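Local coordinates for protein aspartate--tRNA(Asp/Asn) ligase (Thermus thermophilus, PDB 1N9W) that activates L-aspartate with ATP and transfers it to the acceptor end of both tRNA(Asp) and tRNA(Asn), acting as a homodimeric class II synthetase, at residues 137-141 with 142-146. Residues are numbered along the deposited sequence; the frame is centred on the assembly and turned at random.
Sequences RYLDR and QDFTE
A Schellman motif ends helix 119-141, where Leu139 and Asp140 meet the backbone of Gln142, Asp143 and Phe144. Phe144 N donates to Leu139 O (2.9 Å), and Asp143 N to Asp140 O (3.0 Å). Asp143, at the C' position, has a positive phi (68°) that turns the chain back. Leu139 O also accepts from Gln142 N at 3.0 Å; this donor and Phe144 N come from opposite faces of the carbonyl plane, so two bonds grip one oxygen. The reversal brings Phe144 back against Leu139, whose CD2 methyl sits over the ring centre (3.6 Å to the centroid of Phe144, 5° off the normal), a CH-pi contact. Val219 and Tyr194 touch both side chains. Gln142 CG lies over one face of the Tyr138 ring, offset toward its rim, in a CH-pi contact (4.1 Å to the centroid); the Gln142 chain bends at chi2 (-52°), bringing NE2 near Tyr138 CE1. A water bridges Asp140 OD1 (2.8 Å) and Glu146 N (3.0 Å), and Tyr194 OH also bonds OD1. Asp140 and Asp143 form salt bridges to Arg133 and Arg39, both of the second subunit. This Schellman C-cap, with its customary hydrophobic contact between C3 (Leu139) and C'' (Phe144), leads into strand 145-146, outermost within this chain in the catalytic sheet, consistent with motif 1 of class II synthetases, the helix and strand that form much of the dimer interface.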
loop_
_atom_site.group_PDB
_atom_site.type_symbol
_atom_site.label_atom_id
_atom_site.label_comp_id
_atom_site.label_asym_id
_atom_site.label_seq_id
_atom_site.Cartn_x
_atom_site.Cartn_y
_atom_site.Cartn_z
ATOM N N ARG B 137 -4.414 -7.351 -4.396
ATOM C CA ARG B 137 -4.472 -8.179 -5.594
ATOM C C ARG B 137 -5.921 -8.523 -5.931
ATOM O O ARG B 137 -6.376 -8.266 -7.043
ATOM C CB ARG B 137 -3.677 -9.480 -5.399
ATOM C CG ARG B 137 -3.301 -10.197 -6.704
ATOM C CD ARG B 137 -2.954 -11.682 -6.518
ATOM N NE ARG B 137 -1.752 -11.961 -5.724
ATOM C CZ ARG B 137 -0.515 -11.570 -6.034
ATOM N NH1 ARG B 137 -0.293 -10.861 -7.131
ATOM N NH2 ARG B 137 0.509 -11.914 -5.262
ATOM N N TYR B 138 -6.644 -9.095 -4.973
ATOM C CA TYR B 138 -8.030 -9.472 -5.222
ATOM C C TYR B 138 -8.846 -8.297 -5.737
ATOM O O TYR B 138 -9.538 -8.417 -6.740
ATOM C CB TYR B 138 -8.700 -10.024 -3.955
ATOM C CG TYR B 138 -10.171 -10.319 -4.173
ATOM C CD1 TYR B 138 -10.583 -11.457 -4.875
ATOM C CD2 TYR B 138 -11.148 -9.403 -3.770
ATOM C CE1 TYR B 138 -11.931 -11.665 -5.184
ATOM C CE2 TYR B 138 -12.494 -9.600 -4.073
ATOM C CZ TYR B 138 -12.875 -10.736 -4.783
ATOM O OH TYR B 138 -14.193 -10.922 -5.111
ATOM N N LEU B 139 -8.759 -7.162 -5.053
ATOM C CA LEU B 139 -9.511 -5.984 -5.467
ATOM C C LEU B 139 -9.042 -5.428 -6.818
ATOM O O LEU B 139 -9.871 -5.021 -7.638
ATOM C CB LEU B 139 -9.448 -4.909 -4.373
ATOM C CG LEU B 139 -10.137 -5.311 -3.047
ATOM C CD1 LEU B 139 -9.782 -4.312 -1.949
ATOM C CD2 LEU B 139 -11.668 -5.392 -3.242
ATOM N N ASP B 140 -7.730 -5.400 -7.060
ATOM C CA ASP B 140 -7.216 -4.912 -8.351
ATOM C C ASP B 140 -7.789 -5.767 -9.489
ATOM O O ASP B 140 -8.143 -5.243 -10.537
ATOM C CB ASP B 140 -5.678 -4.985 -8.425
ATOM C CG ASP B 140 -4.979 -3.845 -7.679
ATOM O OD1 ASP B 140 -5.631 -2.815 -7.375
ATOM O OD2 ASP B 140 -3.757 -3.980 -7.416
ATOM N N ARG B 141 -7.857 -7.082 -9.282
ATOM C CA ARG B 141 -8.390 -7.971 -10.308
ATOM C C ARG B 141 -9.890 -7.749 -10.553
ATOM O O ARG B 141 -10.405 -8.133 -11.604
ATOM C CB ARG B 141 -8.121 -9.431 -9.945
ATOM C CG ARG B 141 -8.463 -10.425 -11.051
ATOM C CD ARG B 141 -7.726 -11.737 -10.839
ATOM N NE ARG B 141 -7.885 -12.173 -9.459
ATOM C CZ ARG B 141 -6.885 -12.497 -8.645
ATOM N NH1 ARG B 141 -5.624 -12.447 -9.062
ATOM N NH2 ARG B 141 -7.152 -12.851 -7.396
ATOM N N GLN B 142 -10.580 -7.137 -9.588
ATOM C CA GLN B 142 -12.006 -6.820 -9.724
ATOM C C GLN B 142 -12.151 -5.359 -10.176
ATOM O O GLN B 142 -13.194 -4.731 -9.978
ATOM C CB GLN B 142 -12.758 -6.988 -8.396
ATOM C CG GLN B 142 -12.731 -8.378 -7.777
ATOM C CD GLN B 142 -13.150 -9.461 -8.752
ATOM O OE1 GLN B 142 -14.167 -9.340 -9.434
ATOM N NE2 GLN B 142 -12.370 -10.534 -8.812
ATOM N N ASP B 143 -11.084 -4.817 -10.754
ATOM C CA ASP B 143 -11.081 -3.450 -11.253
ATOM C C ASP B 143 -11.167 -2.325 -10.227
ATOM O O ASP B 143 -11.597 -1.216 -10.560
ATOM C CB ASP B 143 -12.203 -3.264 -12.277
ATOM C CG ASP B 143 -11.680 -3.148 -13.695
ATOM O OD1 ASP B 143 -11.024 -4.104 -14.162
ATOM O OD2 ASP B 143 -11.925 -2.101 -14.333
ATOM N N PHE B 144 -10.782 -2.585 -8.983
ATOM C CA PHE B 144 -10.803 -1.518 -7.990
ATOM C C PHE B 144 -9.588 -0.647 -8.251
ATOM O O PHE B 144 -8.607 -1.098 -8.848
ATOM C CB PHE B 144 -10.706 -2.070 -6.568
ATOM C CG PHE B 144 -12.002 -2.581 -6.026
ATOM C CD1 PHE B 144 -12.614 -3.693 -6.590
ATOM C CD2 PHE B 144 -12.613 -1.946 -4.947
ATOM C CE1 PHE B 144 -13.817 -4.170 -6.090
ATOM C CE2 PHE B 144 -13.818 -2.410 -4.435
ATOM C CZ PHE B 144 -14.426 -3.526 -5.006
ATOM N N THR B 145 -9.658 0.605 -7.819
ATOM C CA THR B 145 -8.540 1.527 -7.978
ATOM C C THR B 145 -8.084 2.008 -6.591
ATOM O O THR B 145 -8.880 2.541 -5.817
ATOM C CB THR B 145 -8.932 2.755 -8.851
ATOM O OG1 THR B 145 -9.148 2.329 -10.202
ATOM C CG2 THR B 145 -7.833 3.809 -8.834
ATOM N N GLU B 146 -6.803 1.793 -6.283
ATOM C CA GLU B 146 -6.240 2.212 -5.000
ATOM C C GLU B 146 -6.196 3.732 -4.957
ATOM O O GLU B 146 -5.783 4.377 -5.924
ATOM C CB GLU B 146 -4.826 1.644 -4.810
ATOM C CG GLU B 146 -4.086 2.166 -3.571
ATOM C CD GLU B 146 -2.901 1.295 -3.162
ATOM O OE1 GLU B 146 -2.203 0.766 -4.054
ATOM O OE2 GLU B 146 -2.660 1.153 -1.941
HETATM O O HOH W 1 -4.952 -0.109 -7.757
#